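Local coordinates for lectin (Colocasia esculenta, PDB 5T1X), which binds mannose as a GNA-related lectin and agglutinates rabbit erythrocytes, working as a tetramer built from two kinds of chain, at residues L6-N20 / G81-L93. Residues are numbered along the deposited sequence; the frame is centred on the assembly and turned at random.
Sequences LLSGQTLNTDGHLKN and GNYAAVLHPDGRL
Two groups grip Ser8 OG: the backbone N of Tyr83 donates to it over 3.0 Å in a nearly straight bond (174°), and a water 2.8 Å from Ser8 OG donates to Gly81 O. A chi1 of 47° sets this hydroxyl between the serine's own N and carbonyl carbon, within range of the Tyr83 amide. Ser8 N returns a bond to Tyr83 O, approaching from above the carbonyl plane. Further along, the pairing is regular: Leu7 with Ala84 forms the non-hydrogen-bonded pair, where Leu7 CD2 rests 3.7 Å from Ala84 CB. Next, Leu6 N donates to Ala85 O and Ala85 N to Leu6 O, both at 2.8 Å, the antiparallel hydrogen-bonded pair. At the far end, strand 16-20 approaches strand 84-88 at 41°, and side chains meet backbone. Asn20 ND2 donates to Leu87 O (2.9 Å), which lies near its amide plane; Thr5 OG1 of the neighbouring chain also bonds ND2. A water donates to both Asn20 O and Pro89 O. Leu87 CD2 reaches over the backbone of 16-20, 3.5 Å from Leu18 O, while Leu18 CD1 meets Leu93 CD1. Thus strand 5-7 edges one antiparallel sheet while strand 16-20, from another sheet, packs on strand 84-88, as in the three-sheet beta-prism II fold of bulb-type mannose lectins.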
loop_
_atom_site.group_PDB
_atom_site.type_symbol
_atom_site.label_atom_id
_atom_site.label_comp_id
_atom_site.label_asym_id
_atom_site.label_seq_id
_atom_site.Cartn_x
_atom_site.Cartn_y
_atom_site.Cartn_z
ATOM N N LEU A 6 3.634 6.219 1.420
ATOM C CA LEU A 6 3.193 7.521 1.883
ATOM C C LEU A 6 1.676 7.552 1.765
ATOM O O LEU A 6 1.148 7.372 0.668
ATOM C CB LEU A 6 3.851 8.640 1.042
ATOM C CG LEU A 6 3.370 10.073 1.279
ATOM C CD1 LEU A 6 3.987 10.649 2.511
ATOM C CD2 LEU A 6 3.715 10.972 0.099
ATOM N N LEU A 7 0.974 7.747 2.890
ATOM C CA LEU A 7 -0.492 7.819 2.869
ATOM C C LEU A 7 -0.940 9.263 2.745
ATOM O O LEU A 7 -0.220 10.171 3.182
ATOM C CB LEU A 7 -1.103 7.206 4.146
ATOM C CG LEU A 7 -0.720 5.777 4.516
ATOM C CD1 LEU A 7 -1.361 5.375 5.826
ATOM C CD2 LEU A 7 -1.060 4.793 3.401
ATOM N N SER A 8 -2.139 9.489 2.186
ATOM C CA SER A 8 -2.678 10.847 2.084
ATOM C C SER A 8 -2.765 11.439 3.508
ATOM O O SER A 8 -3.205 10.759 4.440
ATOM C CB SER A 8 -4.028 10.845 1.366
ATOM O OG SER A 8 -4.893 9.839 1.856
ATOM N N GLY A 9 -2.207 12.633 3.682
ATOM C CA GLY A 9 -2.136 13.285 4.987
ATOM C C GLY A 9 -0.761 13.187 5.632
ATOM O O GLY A 9 -0.475 13.925 6.578
ATOM N N GLN A 10 0.102 12.269 5.141
ATOM C CA GLN A 10 1.474 12.126 5.661
ATOM C C GLN A 10 2.449 12.991 4.849
ATOM O O GLN A 10 2.098 13.475 3.774
ATOM C CB GLN A 10 1.922 10.661 5.658
ATOM C CG GLN A 10 1.105 9.779 6.594
ATOM C CD GLN A 10 1.564 8.339 6.552
ATOM O OE1 GLN A 10 2.053 7.840 5.540
ATOM N NE2 GLN A 10 1.394 7.637 7.651
ATOM N N THR A 11 3.668 13.188 5.366
ATOM C CA THR A 11 4.693 13.985 4.708
ATOM C C THR A 11 6.018 13.224 4.635
ATOM O O THR A 11 6.456 12.639 5.631
ATOM C CB THR A 11 4.894 15.326 5.473
ATOM O OG1 THR A 11 3.680 16.086 5.481
ATOM C CG2 THR A 11 6.011 16.187 4.890
ATOM N N LEU A 12 6.645 13.242 3.453
ATOM C CA LEU A 12 8.008 12.758 3.249
ATOM C C LEU A 12 8.851 14.030 3.328
ATOM O O LEU A 12 8.800 14.875 2.424
ATOM C CB LEU A 12 8.190 11.969 1.933
ATOM C CG LEU A 12 9.609 11.422 1.638
ATOM C CD1 LEU A 12 10.004 10.314 2.603
ATOM C CD2 LEU A 12 9.710 10.899 0.211
ATOM N N ASN A 13 9.506 14.229 4.482
ATOM C CA ASN A 13 10.296 15.420 4.782
ATOM C C ASN A 13 11.573 15.512 3.942
ATOM O O ASN A 13 11.954 14.555 3.259
ATOM C CB ASN A 13 10.644 15.458 6.271
ATOM C CG ASN A 13 9.559 16.068 7.119
ATOM O OD1 ASN A 13 8.667 15.378 7.627
ATOM N ND2 ASN A 13 9.613 17.383 7.294
ATOM N N THR A 14 12.230 16.690 4.005
ATOM C CA THR A 14 13.467 17.013 3.301
ATOM C C THR A 14 14.543 15.988 3.653
ATOM O O THR A 14 14.761 15.691 4.830
ATOM C CB THR A 14 13.891 18.452 3.636
ATOM O OG1 THR A 14 12.739 19.296 3.582
ATOM C CG2 THR A 14 14.954 18.984 2.695
ATOM N N ASP A 15 15.164 15.413 2.608
ATOM C CA ASP A 15 16.206 14.376 2.622
ATOM C C ASP A 15 15.663 13.031 3.157
ATOM O O ASP A 15 16.444 12.145 3.509
ATOM C CB ASP A 15 17.472 14.829 3.382
ATOM C CG ASP A 15 18.206 15.978 2.715
ATOM O OD1 ASP A 15 18.417 15.913 1.478
ATOM O OD2 ASP A 15 18.594 16.927 3.428
ATOM N N GLY A 16 14.337 12.869 3.121
ATOM C CA GLY A 16 13.659 11.651 3.550
ATOM C C GLY A 16 13.628 10.597 2.461
ATOM O O GLY A 16 13.773 10.914 1.274
ATOM N N HIS A 17 13.441 9.333 2.863
ATOM C CA HIS A 17 13.399 8.206 1.933
ATOM C C HIS A 17 12.178 7.330 2.043
ATOM O O HIS A 17 11.636 7.134 3.129
ATOM C CB HIS A 17 14.578 7.248 2.192
ATOM C CG HIS A 17 15.946 7.832 2.090
ATOM N ND1 HIS A 17 16.795 7.492 1.061
ATOM C CD2 HIS A 17 16.608 8.623 2.957
ATOM C CE1 HIS A 17 17.932 8.116 1.308
ATOM N NE2 HIS A 17 17.862 8.819 2.433
ATOM N N LEU A 18 11.828 6.714 0.910
ATOM C CA LEU A 18 10.986 5.530 0.747
ATOM C C LEU A 18 11.905 4.517 0.099
ATOM O O LEU A 18 12.648 4.903 -0.805
ATOM C CB LEU A 18 9.712 5.745 -0.075
ATOM C CG LEU A 18 8.624 6.693 0.445
ATOM C CD1 LEU A 18 7.387 6.551 -0.410
ATOM C CD2 LEU A 18 8.250 6.413 1.906
ATOM N N LYS A 19 11.942 3.259 0.574
ATOM C CA LYS A 19 12.882 2.312 -0.022
ATOM C C LYS A 19 12.280 0.930 -0.120
ATOM O O LYS A 19 11.619 0.471 0.810
ATOM C CB LYS A 19 14.200 2.268 0.790
ATOM C CG LYS A 19 15.333 1.462 0.152
ATOM C CD LYS A 19 16.636 1.624 0.926
ATOM C CE LYS A 19 17.795 0.844 0.351
ATOM N NZ LYS A 19 18.251 1.388 -0.959
ATOM N N ASN A 20 12.537 0.253 -1.244
ATOM C CA ASN A 20 12.127 -1.137 -1.421
ATOM C C ASN A 20 13.249 -1.821 -2.215
ATOM O O ASN A 20 13.396 -1.578 -3.413
ATOM C CB ASN A 20 10.740 -1.266 -2.068
ATOM C CG ASN A 20 10.152 -2.650 -1.899
ATOM O OD1 ASN A 20 10.857 -3.634 -1.653
ATOM N ND2 ASN A 20 8.853 -2.771 -2.082
ATOM N N GLY A 81 -10.892 10.782 -0.774
ATOM C CA GLY A 81 -10.755 9.581 0.037
ATOM C C GLY A 81 -9.341 9.401 0.530
ATOM O O GLY A 81 -8.583 10.372 0.612
ATOM N N ASN A 82 -8.998 8.150 0.870
ATOM C CA ASN A 82 -7.689 7.752 1.401
ATOM C C ASN A 82 -6.876 7.079 0.319
ATOM O O ASN A 82 -7.337 6.107 -0.283
ATOM C CB ASN A 82 -7.862 6.801 2.600
ATOM C CG ASN A 82 -8.654 7.378 3.749
ATOM O OD1 ASN A 82 -8.420 8.494 4.199
ATOM N ND2 ASN A 82 -9.600 6.612 4.265
ATOM N N TYR A 83 -5.660 7.590 0.084
ATOM C CA TYR A 83 -4.780 7.085 -0.966
ATOM C C TYR A 83 -3.460 6.617 -0.387
ATOM O O TYR A 83 -3.113 6.969 0.744
ATOM C CB TYR A 83 -4.540 8.189 -2.019
ATOM C CG TYR A 83 -5.762 8.444 -2.876
ATOM C CD1 TYR A 83 -5.881 7.873 -4.136
ATOM C CD2 TYR A 83 -6.812 9.234 -2.413
ATOM C CE1 TYR A 83 -7.028 8.056 -4.908
ATOM C CE2 TYR A 83 -7.977 9.400 -3.164
ATOM C CZ TYR A 83 -8.077 8.807 -4.412
ATOM O OH TYR A 83 -9.205 8.953 -5.173
ATOM N N ALA A 84 -2.720 5.843 -1.174
ATOM C CA ALA A 84 -1.401 5.358 -0.768
ATOM C C ALA A 84 -0.435 5.399 -1.946
ATOM O O ALA A 84 -0.748 4.854 -3.009
ATOM C CB ALA A 84 -1.506 3.938 -0.219
ATOM N N ALA A 85 0.722 6.055 -1.767
ATOM C CA ALA A 85 1.804 6.073 -2.756
ATOM C C ALA A 85 2.785 5.016 -2.296
ATOM O O ALA A 85 3.305 5.120 -1.187
ATOM C CB ALA A 85 2.454 7.445 -2.851
ATOM N N VAL A 86 2.950 3.949 -3.084
ATOM C CA VAL A 86 3.723 2.768 -2.689
ATOM C C VAL A 86 4.910 2.555 -3.600
ATOM O O VAL A 86 4.774 2.633 -4.822
ATOM C CB VAL A 86 2.796 1.514 -2.694
ATOM C CG1 VAL A 86 3.561 0.234 -2.341
ATOM C CG2 VAL A 86 1.617 1.700 -1.750
ATOM N N LEU A 87 6.069 2.258 -3.004
ATOM C CA LEU A 87 7.251 1.948 -3.791
ATOM C C LEU A 87 7.219 0.431 -4.061
ATOM O O LEU A 87 7.511 -0.389 -3.181
ATOM C CB LEU A 87 8.541 2.417 -3.103
ATOM C CG LEU A 87 9.862 2.189 -3.854
ATOM C CD1 LEU A 87 9.786 2.624 -5.309
ATOM C CD2 LEU A 87 11.001 2.908 -3.166
ATOM N N HIS A 88 6.819 0.079 -5.296
ATOM C CA HIS A 88 6.722 -1.300 -5.779
ATOM C C HIS A 88 8.123 -1.929 -5.845
ATOM O O HIS A 88 9.068 -1.230 -6.232
ATOM C CB HIS A 88 6.057 -1.306 -7.168
ATOM C CG HIS A 88 5.614 -2.655 -7.641
ATOM N ND1 HIS A 88 6.515 -3.571 -8.156
ATOM C CD2 HIS A 88 4.364 -3.171 -7.730
ATOM C CE1 HIS A 88 5.795 -4.629 -8.498
ATOM N NE2 HIS A 88 4.496 -4.432 -8.272
ATOM N N PRO A 89 8.288 -3.238 -5.497
ATOM C CA PRO A 89 9.627 -3.860 -5.546
ATOM C C PRO A 89 10.242 -3.938 -6.952
ATOM O O PRO A 89 11.447 -4.149 -7.057
ATOM C CB PRO A 89 9.374 -5.274 -5.008
ATOM C CG PRO A 89 7.928 -5.533 -5.305
ATOM C CD PRO A 89 7.287 -4.206 -5.003
ATOM N N ASP A 90 9.433 -3.794 -8.021
ATOM C CA ASP A 90 9.967 -3.849 -9.394
ATOM C C ASP A 90 10.467 -2.452 -9.865
ATOM O O ASP A 90 10.847 -2.280 -11.026
ATOM C CB ASP A 90 8.965 -4.494 -10.381
ATOM C CG ASP A 90 8.870 -6.016 -10.247
ATOM O OD1 ASP A 90 9.920 -6.668 -10.015
ATOM O OD2 ASP A 90 7.746 -6.558 -10.364
ATOM N N GLY A 91 10.521 -1.492 -8.939
ATOM C CA GLY A 91 11.116 -0.184 -9.182
ATOM C C GLY A 91 10.279 0.934 -9.752
ATOM O O GLY A 91 10.766 1.694 -10.598
ATOM N N ARG A 92 9.047 1.065 -9.275
ATOM C CA ARG A 92 8.155 2.152 -9.672
ATOM C C ARG A 92 7.384 2.658 -8.475
ATOM O O ARG A 92 7.037 1.870 -7.593
ATOM C CB ARG A 92 7.197 1.764 -10.823
ATOM C CG ARG A 92 6.325 0.542 -10.604
ATOM C CD ARG A 92 5.617 0.150 -11.893
ATOM N NE ARG A 92 4.601 -0.878 -11.657
ATOM C CZ ARG A 92 4.832 -2.187 -11.668
ATOM N NH1 ARG A 92 6.053 -2.653 -11.906
ATOM N NH2 ARG A 92 3.845 -3.041 -11.437
ATOM N N LEU A 93 7.130 3.977 -8.432
ATOM C CA LEU A 93 6.308 4.579 -7.384
ATOM C C LEU A 93 4.907 4.655 -7.954
ATOM O O LEU A 93 4.722 5.160 -9.063
ATOM C CB LEU A 93 6.838 5.957 -6.939
ATOM C CG LEU A 93 5.977 6.716 -5.924
ATOM C CD1 LEU A 93 6.049 6.075 -4.539
ATOM C CD2 LEU A 93 6.386 8.174 -5.857
HETATM O O HOH W 1 -7.147 11.160 2.906
HETATM O O HOH W 2 13.153 -4.464 -4.983
#